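Protease Do-like 2, chloroplastic (Arabidopsis thaliana, PDB 4FLN) is a serine protease that carries out the primary cleavage of the photodamaged D1 protein of plant photosystem II. Local coordinates at residues B[87-92]-B[212-217]; B[121-126]-B[234-239]; B[187-192]-B[230-235]; B[156-161]-B[197-202]; B[51-56]-B[76-81]. One frame throughout, in Å; residues are numbered along the deposited sequence.

How the contacts relate
All five contacts lie in the two-barrel protease domain. Contact 1 bridges the barrels and carries His-91; contact 2 supplies Asp-122 and contact 4 Ser-200, so these three contacts each hold one of the residues assigned by similarity to the charge relay. His-91 ND1 lies 3.0 Å from Asp-122 OD2, whereas His-91 NE2 and Ser-200 OG stand 3.8 Å apart. Contact 2 shares Thr-234 and Val-235 with contact 3, where the second barrel passes into its final helix. Contact 5 belongs to the first barrel and meets contact 4 through Ser-77, the centres being about 9 Å apart. Contacts 3 and 5 do not touch, their nearest atoms lying about 8 Å apart.

Contact 1: B[87-92]-B[212-217]; sequences LTNAHC and IGVAFQ
Leu-87 carries CG anti to its backbone N (chi1 -157°), Asn-89 turns CG beside the N instead (chi1 -75°), and His-91 places its ring in the crowded position between N and carbonyl carbon (chi1 85°). With these torsions the three side chains reach residues 214-217. Leu-87 and Val-214 cross obliquely, with Leu-87 CG 4.2 Å from Val-214 CG2. The other methyl of the same valine, CG1, lies 3.8 Å from Asn-89 ND2, the two side chains sliding past each other in opposite directions. Asn-89 ND2 also stands at the edge of the Phe-216 ring, 4.2 Å from CD1, while its hydrogen bond goes to the carbonyl O of Asp-122.

This is the interface of the two beta-barrels of the chymotrypsin fold: residues 87-92 come from the first, 212-217 from the second, and the catalytic cleft opens along the seam. Gln-217 O and Phe-216 CE1 lie obliquely to the ring of His-91, a charge-relay residue by similarity, whose CE1 is 3.4 Å from Gln-217 O and whose ND1 is 4.2 Å from Phe-216 CE1. OD1 of the Asp-122 carboxylate accepts from the His-91 backbone N, while its OD2 lies toward the imidazole ND1. An alanine in place of Asn-89 would remove the amide and its bond to Asp-122 O, and would probably loosen the packing against Val-214 CG1 and the edge of Phe-216. Asn-89 OD1 is a neighbour of Ala-215 O without being bonded to it, and the side chain also touches Ser-200.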
# COMPACT_ATOMS: atom_id res chain seq x y z
N LEU B 87 14.48 -31.03 25.83
CA LEU B 87 14.73 -30.77 24.42
C LEU B 87 13.99 -29.51 23.99
O LEU B 87 12.87 -29.28 24.42
CB LEU B 87 14.25 -31.96 23.60
CG LEU B 87 14.84 -32.18 22.21
CD1 LEU B 87 16.30 -31.78 22.19
CD2 LEU B 87 14.69 -33.65 21.84
N THR B 88 14.60 -28.71 23.14
CA THR B 88 13.91 -27.55 22.59
C THR B 88 14.53 -27.07 21.28
O THR B 88 15.46 -27.66 20.77
CB THR B 88 13.85 -26.38 23.59
OG1 THR B 88 12.90 -25.41 23.13
CG2 THR B 88 15.22 -25.71 23.73
N ASN B 89 13.97 -26.00 20.71
CA ASN B 89 14.59 -25.37 19.56
C ASN B 89 15.70 -24.46 20.03
O ASN B 89 15.64 -23.92 21.13
CB ASN B 89 13.57 -24.58 18.75
CG ASN B 89 12.66 -25.46 17.95
OD1 ASN B 89 11.44 -25.36 18.05
ND2 ASN B 89 13.24 -26.33 17.15
N ALA B 90 16.74 -24.30 19.21
CA ALA B 90 17.83 -23.45 19.62
C ALA B 90 17.38 -21.99 19.62
O ALA B 90 17.79 -21.20 20.46
CB ALA B 90 19.02 -23.66 18.74
N HIS B 91 16.50 -21.64 18.68
CA HIS B 91 16.04 -20.26 18.57
C HIS B 91 15.23 -19.82 19.79
O HIS B 91 15.14 -18.63 20.09
CB HIS B 91 15.28 -20.02 17.25
CG HIS B 91 13.82 -20.38 17.30
ND1 HIS B 91 13.28 -21.40 16.56
CD2 HIS B 91 12.79 -19.82 17.98
CE1 HIS B 91 11.98 -21.47 16.79
NE2 HIS B 91 11.66 -20.52 17.64
N CYS B 92 14.67 -20.78 20.52
CA CYS B 92 13.99 -20.45 21.77
C CYS B 92 14.95 -19.86 22.81
O CYS B 92 14.64 -18.87 23.45
CB CYS B 92 13.26 -21.67 22.36
SG CYS B 92 11.98 -22.37 21.29
N ILE B 212 7.84 -38.17 17.59
CA ILE B 212 8.42 -38.38 16.27
C ILE B 212 9.28 -37.23 15.76
O ILE B 212 9.71 -37.25 14.61
CB ILE B 212 7.38 -38.81 15.23
CG1 ILE B 212 6.22 -37.83 15.19
CG2 ILE B 212 6.93 -40.24 15.51
CD1 ILE B 212 6.53 -36.55 14.46
N GLY B 213 9.49 -36.23 16.60
CA GLY B 213 10.32 -35.10 16.24
C GLY B 213 10.01 -33.87 17.07
O GLY B 213 9.30 -33.96 18.07
N VAL B 214 10.55 -32.72 16.67
CA VAL B 214 10.35 -31.48 17.41
C VAL B 214 9.65 -30.48 16.51
O VAL B 214 10.00 -30.35 15.34
CB VAL B 214 11.69 -30.90 17.89
CG1 VAL B 214 11.52 -29.50 18.47
CG2 VAL B 214 12.33 -31.83 18.90
N ALA B 215 8.66 -29.77 17.04
CA ALA B 215 7.94 -28.78 16.23
C ALA B 215 8.84 -27.59 15.96
O ALA B 215 9.69 -27.27 16.78
CB ALA B 215 6.65 -28.33 16.91
N PHE B 216 8.66 -26.97 14.79
CA PHE B 216 9.47 -25.83 14.39
C PHE B 216 8.63 -24.74 13.74
O PHE B 216 7.99 -24.97 12.71
CB PHE B 216 10.58 -26.30 13.44
CG PHE B 216 11.35 -25.18 12.81
CD1 PHE B 216 12.39 -24.57 13.48
CD2 PHE B 216 11.04 -24.75 11.53
CE1 PHE B 216 13.11 -23.54 12.90
CE2 PHE B 216 11.76 -23.72 10.93
CZ PHE B 216 12.79 -23.12 11.62
N GLN B 217 8.62 -23.56 14.36
CA GLN B 217 7.93 -22.39 13.80
C GLN B 217 8.70 -21.10 14.09
O GLN B 217 9.05 -20.83 15.25
CB GLN B 217 6.52 -22.30 14.36
CG GLN B 217 5.72 -21.08 13.89
CD GLN B 217 5.45 -21.10 12.40
OE1 GLN B 217 6.11 -20.40 11.63
NE2 GLN B 217 4.47 -21.89 11.99

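Contact 2: B[121-126]-B[234-239]; sequences CDIALL and TVVSHF
The side chain of Ile-123 is the bump that fills a hollow in helix 233-246, between Val-236 and the ring of Phe-239. Its two branches part company there. CG2, anti to the backbone N, lies beside the CD2-CE2 rim of the ring, 3.5 Å from Phe-239 CD2. The longer arm goes the other way, and Ile-123 CD1 ends 3.8 Å from Val-236 CG2, the two side chains crossing at about a right angle. The branch point is carried over the aromatic face: Ile-123 CB lies 4.3 Å from the centroid of the Phe-239 ring and 17° off its normal, a CH-pi contact displaced toward the rim.

A second notch lies between Val-235 and the CD1 side of the ring, on the same side of its plane as Ile-123. Cys-121 enters it, with its CB 3.9 Å from Val-235 CG1 and its SG 4.0 Å from Phe-239 CD1. The sulfur meets the ring obliquely, as a sulfur-aromatic contact. Phe-239 can close both hollows because its CG is anti to the backbone N (chi1 -176°), which extends the ring from the helix toward strand 123-129; Tyr-249 also meets the ring, its plane turned by about 45°.

The pairing is that of the chymotrypsin fold, whose last helix leaves the second barrel and packs back on the first. Asp-122, between the two packing residues, faces His-91 instead. The contact is wholly apolar, so its precision rests on complementary shape rather than on directed bonds.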
# COMPACT_ATOMS: atom_id res chain seq x y z
N CYS B 121 20.49 -27.25 12.76
CA CYS B 121 19.39 -28.20 12.95
C CYS B 121 18.34 -27.65 13.92
O CYS B 121 17.32 -28.30 14.18
CB CYS B 121 19.92 -29.54 13.44
SG CYS B 121 20.78 -29.43 15.02
N ASP B 122 18.61 -26.46 14.47
CA ASP B 122 17.74 -25.78 15.43
C ASP B 122 17.28 -26.61 16.63
O ASP B 122 16.09 -26.74 16.90
CB ASP B 122 16.55 -25.10 14.76
CG ASP B 122 15.85 -24.09 15.68
OD1 ASP B 122 16.51 -23.58 16.61
OD2 ASP B 122 14.66 -23.81 15.46
N ILE B 123 18.24 -27.17 17.35
CA ILE B 123 17.95 -27.97 18.52
C ILE B 123 18.77 -27.47 19.70
O ILE B 123 19.90 -27.00 19.53
CB ILE B 123 18.25 -29.47 18.26
CG1 ILE B 123 17.29 -30.03 17.21
CG2 ILE B 123 18.14 -30.29 19.54
CD1 ILE B 123 17.60 -31.46 16.82
N ALA B 124 18.20 -27.54 20.89
CA ALA B 124 18.96 -27.21 22.09
C ALA B 124 18.55 -28.13 23.21
O ALA B 124 17.39 -28.53 23.31
CB ALA B 124 18.78 -25.76 22.48
N LEU B 125 19.53 -28.50 24.04
CA LEU B 125 19.27 -29.31 25.20
C LEU B 125 19.36 -28.40 26.40
O LEU B 125 20.14 -27.45 26.41
CB LEU B 125 20.31 -30.42 25.29
CG LEU B 125 19.75 -31.83 25.51
CD1 LEU B 125 18.56 -32.07 24.61
CD2 LEU B 125 20.84 -32.87 25.26
N LEU B 126 18.54 -28.66 27.41
CA LEU B 126 18.61 -27.89 28.65
C LEU B 126 18.67 -28.82 29.85
O LEU B 126 18.10 -29.92 29.84
CB LEU B 126 17.40 -26.96 28.79
CG LEU B 126 16.99 -26.00 27.68
CD1 LEU B 126 15.67 -25.36 28.04
CD2 LEU B 126 18.04 -24.93 27.45
N THR B 234 15.39 -38.68 13.56
CA THR B 234 16.71 -39.02 13.03
C THR B 234 17.69 -37.85 13.11
O THR B 234 18.87 -38.04 13.42
CB THR B 234 16.63 -39.58 11.60
OG1 THR B 234 16.23 -38.54 10.70
CG2 THR B 234 15.59 -40.68 11.53
N VAL B 235 17.22 -36.64 12.83
CA VAL B 235 18.08 -35.47 12.92
C VAL B 235 18.37 -35.21 14.38
O VAL B 235 19.44 -34.74 14.74
CB VAL B 235 17.41 -34.22 12.34
CG1 VAL B 235 18.25 -33.00 12.65
CG2 VAL B 235 17.22 -34.38 10.85
N VAL B 236 17.39 -35.53 15.22
CA VAL B 236 17.55 -35.40 16.66
C VAL B 236 18.56 -36.38 17.22
O VAL B 236 19.41 -36.00 18.03
CB VAL B 236 16.23 -35.58 17.41
CG1 VAL B 236 16.48 -35.56 18.90
CG2 VAL B 236 15.26 -34.50 17.01
N SER B 237 18.47 -37.65 16.78
CA SER B 237 19.41 -38.68 17.22
C SER B 237 20.81 -38.23 16.90
O SER B 237 21.69 -38.24 17.76
CB SER B 237 19.18 -40.01 16.50
OG SER B 237 17.84 -40.43 16.58
N HIS B 238 21.00 -37.81 15.65
CA HIS B 238 22.29 -37.35 15.18
C HIS B 238 22.85 -36.30 16.12
O HIS B 238 24.03 -36.31 16.45
CB HIS B 238 22.16 -36.76 13.78
CG HIS B 238 23.47 -36.38 13.17
ND1 HIS B 238 24.24 -35.34 13.64
CD2 HIS B 238 24.16 -36.92 12.13
CE1 HIS B 238 25.34 -35.24 12.91
NE2 HIS B 238 25.32 -36.19 12.00
N PHE B 239 21.99 -35.40 16.56
CA PHE B 239 22.41 -34.35 17.47
C PHE B 239 22.83 -34.93 18.82
O PHE B 239 23.86 -34.57 19.38
CB PHE B 239 21.30 -33.32 17.64
CG PHE B 239 21.70 -32.16 18.49
CD1 PHE B 239 22.64 -31.26 18.05
CD2 PHE B 239 21.14 -31.99 19.75
CE1 PHE B 239 23.02 -30.20 18.83
CE2 PHE B 239 21.52 -30.94 20.54
CZ PHE B 239 22.46 -30.04 20.09

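Contact 3: B[187-192]-B[230-235]; sequences LGIQID and VIPTTV
Within 187-192 and 230-235, the hydrogen bonds fall on one antiparallel pair, Ile-189 with Val-230, and both bonds of that pair are made. Ile-189 N donates to Val-230 O over 3.0 Å, almost straight at 171° and in the carbonyl plane. The return bond, from Val-230 N to Ile-189 O at 2.9 Å, lies nearly along the C=O axis but is more bent at the hydrogen, 139°. Further along, Pro-232 has no N-H to offer, and the ladder gives way to carbon contacts: Leu-187 O stands 3.5 Å from Pro-232 CD and takes its hydrogen bond from the hydroxyl of Tyr-179.

Apolar contacts fill in around this pair. On the face shared by their side chains, Ile-189 CB and Val-230 CB lie 4.1 Å apart. Ile-189 turns CG1 beside its backbone N, which sends CD1 past the proline in the opposite direction and 3.6 Å from Pro-232 CB. The proline ring also rests against the glycine backbone, its CD 3.6 Å from Gly-188 CA. Leu-187 also reaches the start of the helix: its CD2 comes 3.7 Å from Thr-234 OG1.

Pro-232 occupies the N-cap position, so the strand runs directly into helix 233-246. Strand 185-191 lies between 165-178 and 228-232 in the second barrel of the chymotrypsin fold. Beyond 228-232 comes 211-216, from which Ile-212 packs on Val-230, while Ile-191 packs on Val-152 and Val-154 of strand 151-156.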
# COMPACT_ATOMS: atom_id res chain seq x y z
N LEU B 187 16.81 -33.66 6.62
CA LEU B 187 15.52 -34.29 6.44
C LEU B 187 14.53 -33.52 7.31
O LEU B 187 14.92 -32.92 8.32
CB LEU B 187 15.60 -35.76 6.85
CG LEU B 187 14.40 -36.69 6.71
CD1 LEU B 187 14.08 -36.98 5.25
CD2 LEU B 187 14.67 -37.99 7.44
N GLY B 188 13.26 -33.50 6.91
CA GLY B 188 12.22 -32.85 7.68
C GLY B 188 10.86 -33.47 7.40
O GLY B 188 10.65 -34.04 6.34
N ILE B 189 9.95 -33.35 8.36
CA ILE B 189 8.59 -33.87 8.22
C ILE B 189 7.63 -32.71 8.11
O ILE B 189 7.65 -31.81 8.94
CB ILE B 189 8.18 -34.73 9.43
CG1 ILE B 189 9.17 -35.87 9.67
CG2 ILE B 189 6.77 -35.28 9.26
CD1 ILE B 189 9.00 -36.54 11.01
N GLN B 190 6.79 -32.73 7.08
CA GLN B 190 5.71 -31.75 6.94
C GLN B 190 4.42 -32.32 7.51
O GLN B 190 4.10 -33.49 7.27
CB GLN B 190 5.47 -31.45 5.47
CG GLN B 190 6.03 -30.16 4.95
CD GLN B 190 5.58 -29.90 3.52
OE1 GLN B 190 4.41 -30.11 3.18
NE2 GLN B 190 6.51 -29.45 2.67
N ILE B 191 3.68 -31.52 8.25
CA ILE B 191 2.38 -31.96 8.74
C ILE B 191 1.24 -31.07 8.26
O ILE B 191 1.43 -29.91 7.91
CB ILE B 191 2.32 -32.08 10.28
CG1 ILE B 191 2.65 -30.74 10.94
CG2 ILE B 191 3.23 -33.22 10.80
CD1 ILE B 191 1.77 -30.45 12.13
N ASP B 192 0.05 -31.64 8.33
CA ASP B 192 -1.17 -31.16 7.70
C ASP B 192 -1.82 -30.09 8.58
O ASP B 192 -2.93 -29.64 8.31
CB ASP B 192 -2.06 -32.41 7.58
CG ASP B 192 -3.39 -32.14 6.94
OD1 ASP B 192 -4.35 -31.87 7.69
OD2 ASP B 192 -3.48 -32.25 5.70
N VAL B 230 8.34 -30.16 11.26
CA VAL B 230 8.86 -30.95 12.37
C VAL B 230 10.26 -31.46 12.09
O VAL B 230 10.50 -32.14 11.10
CB VAL B 230 7.96 -32.16 12.68
CG1 VAL B 230 8.58 -33.00 13.79
CG2 VAL B 230 6.56 -31.70 13.06
N ILE B 231 11.19 -31.14 12.99
CA ILE B 231 12.50 -31.77 12.96
C ILE B 231 12.35 -33.23 13.39
O ILE B 231 11.97 -33.51 14.53
CB ILE B 231 13.43 -31.05 13.92
CG1 ILE B 231 13.50 -29.56 13.54
CG2 ILE B 231 14.81 -31.69 13.91
CD1 ILE B 231 13.71 -28.62 14.69
N PRO B 232 12.64 -34.18 12.47
CA PRO B 232 12.43 -35.60 12.79
C PRO B 232 13.41 -36.19 13.80
O PRO B 232 14.49 -35.63 14.07
CB PRO B 232 12.60 -36.30 11.43
CG PRO B 232 13.38 -35.34 10.59
CD PRO B 232 12.98 -33.97 11.06
N THR B 233 13.01 -37.32 14.37
CA THR B 233 13.81 -38.08 15.31
C THR B 233 15.24 -38.32 14.83
O THR B 233 16.19 -38.20 15.61
CB THR B 233 13.17 -39.44 15.59
OG1 THR B 233 11.94 -39.24 16.28
CG2 THR B 233 14.07 -40.32 16.45
N THR B 234 15.39 -38.68 13.56
CA THR B 234 16.71 -39.02 13.03
C THR B 234 17.69 -37.85 13.11
O THR B 234 18.87 -38.04 13.42
CB THR B 234 16.63 -39.58 11.60
OG1 THR B 234 16.23 -38.54 10.70
CG2 THR B 234 15.59 -40.68 11.53
N VAL B 235 17.22 -36.64 12.83
CA VAL B 235 18.08 -35.47 12.92
C VAL B 235 18.37 -35.21 14.38
O VAL B 235 19.44 -34.74 14.74
CB VAL B 235 17.41 -34.22 12.34
CG1 VAL B 235 18.25 -33.00 12.65
CG2 VAL B 235 17.22 -34.38 10.85

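Contact 4: B[156-161]-B[197-202]; sequences GYPLGG and PGNSGG
Asn-199 lays its carboxamide over the backbone of Gly-156 to Pro-158, alongside the proline ring and pointing the same way. It belongs to the active-site serine loop of the chymotrypsin fold, the Pro-Gly-Asn-Ser-Gly-Gly turn that carries Ser-200, the charge-relay nucleophile by similarity. The amide oxygen follows the bend of residues 156-158: Asn-199 OD1 lies 3.3 Å from Gly-156 C and 3.1 Å from Pro-158 N, which has no hydrogen to give. The near approach to Tyr-157 N has too poor an angle for a bond, and that N-H goes to Ser-77 OG, which also bonds Gly-198 O. One hydroxyl thus ties the two loops.

A serine or alanine at Asn-199 would strip this amide from the 156-158 backbone, and would probably leave the serine loop less closely seated.

Two glycines make the approach possible. A beta carbon on Gly-156 would run into Asn-199 O. Leu-159 brings CD2 to 3.4 Å from Gly-198 CA, where a beta carbon on Gly-198 would collide with it, and its other methyl, CD1, lies 4.3 Å from Pro-197 CB. The far end of 156-161 meets another subunit, Gly-160 O being bonded to Arg-173 of that chain.

A cis peptide precedes Gly-201. The serine hydroxyl is turned onto its own loop: besides a weak bond to Gln-217 O, Ser-200 OG donates to Pro-197 O at 3.2 Å, in the carbonyl plane.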
# COMPACT_ATOMS: atom_id res chain seq x y z
N GLY B 156 2.26 -28.06 22.66
CA GLY B 156 3.06 -26.91 23.04
C GLY B 156 2.30 -25.82 23.76
O GLY B 156 1.12 -25.97 24.08
N TYR B 157 2.98 -24.72 24.03
CA TYR B 157 2.35 -23.61 24.73
C TYR B 157 2.23 -22.39 23.83
O TYR B 157 3.22 -21.72 23.56
CB TYR B 157 3.15 -23.27 25.99
CG TYR B 157 3.15 -24.38 27.00
CD1 TYR B 157 2.22 -24.41 28.03
CD2 TYR B 157 4.07 -25.42 26.91
CE1 TYR B 157 2.21 -25.44 28.95
CE2 TYR B 157 4.06 -26.45 27.83
CZ TYR B 157 3.13 -26.46 28.85
OH TYR B 157 3.12 -27.48 29.77
N PRO B 158 1.00 -22.07 23.40
CA PRO B 158 0.78 -20.92 22.51
C PRO B 158 1.31 -19.64 23.15
O PRO B 158 1.47 -19.58 24.37
CB PRO B 158 -0.74 -20.83 22.41
CG PRO B 158 -1.26 -22.14 22.90
CD PRO B 158 -0.27 -22.66 23.87
N LEU B 159 1.59 -18.63 22.33
CA LEU B 159 1.92 -17.32 22.85
C LEU B 159 0.71 -16.78 23.61
O LEU B 159 -0.40 -16.75 23.07
CB LEU B 159 2.33 -16.38 21.73
CG LEU B 159 3.61 -16.80 21.00
CD1 LEU B 159 4.24 -15.64 20.27
CD2 LEU B 159 4.58 -17.37 22.01
N GLY B 160 0.91 -16.37 24.86
CA GLY B 160 -0.18 -15.90 25.69
C GLY B 160 -0.90 -17.04 26.38
O GLY B 160 -0.93 -18.16 25.87
N GLY B 161 -1.50 -16.76 27.53
CA GLY B 161 -2.25 -17.76 28.26
C GLY B 161 -1.38 -18.77 29.01
O GLY B 161 -0.20 -18.95 28.69
N PRO B 197 3.75 -20.22 16.95
CA PRO B 197 5.16 -19.96 17.23
C PRO B 197 5.56 -20.42 18.62
O PRO B 197 6.57 -21.09 18.78
CB PRO B 197 5.26 -18.43 17.14
CG PRO B 197 3.93 -17.95 16.61
CD PRO B 197 3.14 -19.13 16.17
N GLY B 198 4.74 -20.09 19.62
CA GLY B 198 5.00 -20.53 20.97
C GLY B 198 5.05 -22.05 21.09
O GLY B 198 5.56 -22.58 22.07
N ASN B 199 4.52 -22.74 20.08
CA ASN B 199 4.43 -24.20 20.14
C ASN B 199 5.67 -25.00 19.78
O ASN B 199 5.79 -26.16 20.18
CB ASN B 199 3.21 -24.71 19.37
CG ASN B 199 2.00 -24.83 20.24
OD1 ASN B 199 1.76 -24.00 21.11
ND2 ASN B 199 1.23 -25.89 20.03
N SER B 200 6.59 -24.42 19.02
CA SER B 200 7.91 -25.02 18.86
C SER B 200 8.62 -24.56 20.11
O SER B 200 8.37 -23.45 20.54
CB SER B 200 8.63 -24.48 17.62
OG SER B 200 8.87 -23.08 17.71
N GLY B 201 9.49 -25.36 20.71
CA GLY B 201 9.98 -26.66 20.30
C GLY B 201 9.40 -27.87 21.03
O GLY B 201 10.16 -28.77 21.40
N GLY B 202 8.13 -27.83 21.40
CA GLY B 202 7.50 -29.00 21.99
C GLY B 202 7.46 -30.22 21.06
O GLY B 202 7.90 -30.15 19.91

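Contact 5: B[51-56]-B[76-81]; sequences VKVYCT and GSAFMI
Val-51, Val-53 and Gly-76 give up the most surface where strand 50-57 runs antiparallel to strand 72-82. These are the first two strands of the N-terminal barrel of the chymotrypsin fold, and their short axes cross at 130°, the strong coiling expected of a closed barrel.

Val-51 is paired with Ala-78 by two hydrogen bonds. Its N donates to Ala-78 O at 2.6 Å, and Ala-78 N returns a bond to Val-51 O at 2.9 Å. In each the donor stands above the carbonyl plane rather than on a lone pair. The isopropyl group lies over this pair, with Val-51 CB 3.6 Å from Ala-78 O, and Val-51 CG2 comes to 4.4 Å from Met-80 CE.

Val-53 repeats the pattern two residues on, opposite Gly-76. Its CG2, set beside the backbone N and anti to the carbonyl carbon, reaches diagonally across to the next residue on that face, and Val-53 CG2 meets Ala-78 CB at 3.5 Å. Val-53 CB lies 3.7 Å from Gly-76 O, and Gly-76 has no side chain to put beside it.

Between these pairs Lys-52 and Ser-77 form a non-hydrogen-bonded pair whose side chains take the other face, where Ser-77 carries the hydroxyl that joins the loops of contact 4, bonded there to Tyr-157. The two bonds at Gly-76 differ in direction: Val-53 N sits 54° out of the plane of the Gly-76 carbonyl, whereas Gly-76 N, 2.9 Å from Val-53 O, lies in plane on a lone pair.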
# COMPACT_ATOMS: atom_id res chain seq x y z
N VAL B 51 6.91 -28.84 28.51
CA VAL B 51 7.27 -27.73 29.38
C VAL B 51 7.19 -26.40 28.62
O VAL B 51 7.43 -26.36 27.41
CB VAL B 51 8.70 -27.92 29.94
CG1 VAL B 51 9.34 -26.60 30.26
CG2 VAL B 51 8.68 -28.85 31.15
N LYS B 52 6.83 -25.33 29.31
CA LYS B 52 6.85 -24.00 28.70
C LYS B 52 8.20 -23.33 28.96
O LYS B 52 8.79 -23.49 30.03
CB LYS B 52 5.69 -23.14 29.22
CG LYS B 52 5.61 -21.76 28.57
CD LYS B 52 4.27 -21.07 28.83
CE LYS B 52 4.14 -19.78 28.03
NZ LYS B 52 2.74 -19.26 27.94
N VAL B 53 8.69 -22.59 27.97
CA VAL B 53 10.03 -22.03 28.03
C VAL B 53 10.02 -20.52 28.02
O VAL B 53 9.56 -19.91 27.06
CB VAL B 53 10.89 -22.50 26.83
CG1 VAL B 53 12.23 -21.79 26.82
CG2 VAL B 53 11.07 -24.00 26.85
N TYR B 54 10.55 -19.92 29.08
CA TYR B 54 10.72 -18.48 29.12
C TYR B 54 12.20 -18.15 28.97
O TYR B 54 13.05 -18.71 29.66
CB TYR B 54 10.21 -17.89 30.43
CG TYR B 54 8.77 -18.19 30.74
CD1 TYR B 54 7.79 -17.22 30.61
CD2 TYR B 54 8.39 -19.45 31.17
CE1 TYR B 54 6.47 -17.50 30.90
CE2 TYR B 54 7.07 -19.74 31.47
CZ TYR B 54 6.11 -18.76 31.33
OH TYR B 54 4.79 -19.05 31.63
N CYS B 55 12.49 -17.23 28.05
CA CYS B 55 13.87 -16.86 27.77
C CYS B 55 14.03 -15.37 27.50
O CYS B 55 13.29 -14.78 26.72
CB CYS B 55 14.40 -17.65 26.58
SG CYS B 55 15.96 -17.02 25.93
N THR B 56 15.03 -14.78 28.15
CA THR B 56 15.36 -13.38 27.95
C THR B 56 16.48 -13.29 26.92
O THR B 56 17.50 -13.96 27.04
CB THR B 56 15.80 -12.74 29.26
OG1 THR B 56 14.68 -12.73 30.17
CG2 THR B 56 16.25 -11.32 29.04
N GLY B 76 8.35 -20.28 24.43
CA GLY B 76 8.48 -21.41 23.52
C GLY B 76 8.12 -22.72 24.19
O GLY B 76 7.50 -22.72 25.25
N SER B 77 8.48 -23.84 23.57
CA SER B 77 8.19 -25.14 24.17
C SER B 77 9.38 -26.08 24.26
O SER B 77 10.28 -26.05 23.42
CB SER B 77 7.04 -25.82 23.44
OG SER B 77 5.84 -25.09 23.61
N ALA B 78 9.37 -26.91 25.29
CA ALA B 78 10.38 -27.95 25.45
C ALA B 78 9.73 -29.18 26.08
O ALA B 78 8.59 -29.12 26.55
CB ALA B 78 11.54 -27.44 26.29
N PHE B 79 10.44 -30.31 26.07
CA PHE B 79 9.90 -31.52 26.68
C PHE B 79 10.99 -32.42 27.23
O PHE B 79 12.14 -32.36 26.80
CB PHE B 79 9.03 -32.29 25.69
CG PHE B 79 9.73 -32.64 24.40
CD1 PHE B 79 9.81 -31.71 23.37
CD2 PHE B 79 10.27 -33.90 24.21
CE1 PHE B 79 10.44 -32.04 22.18
CE2 PHE B 79 10.91 -34.22 23.02
CZ PHE B 79 10.99 -33.30 22.01
N MET B 80 10.61 -33.28 28.16
CA MET B 80 11.54 -34.19 28.80
C MET B 80 11.84 -35.39 27.91
O MET B 80 10.94 -36.15 27.56
CB MET B 80 10.96 -34.68 30.13
CG MET B 80 10.53 -33.56 31.06
SD MET B 80 9.64 -34.16 32.50
CE MET B 80 9.27 -32.63 33.35
N ILE B 81 13.11 -35.53 27.53
CA ILE B 81 13.55 -36.64 26.70
C ILE B 81 14.21 -37.76 27.50
O ILE B 81 14.66 -38.75 26.93
CB ILE B 81 14.53 -36.18 25.63
CG1 ILE B 81 15.71 -35.46 26.28
CG2 ILE B 81 13.83 -35.27 24.66
CD1 ILE B 81 16.68 -34.90 25.27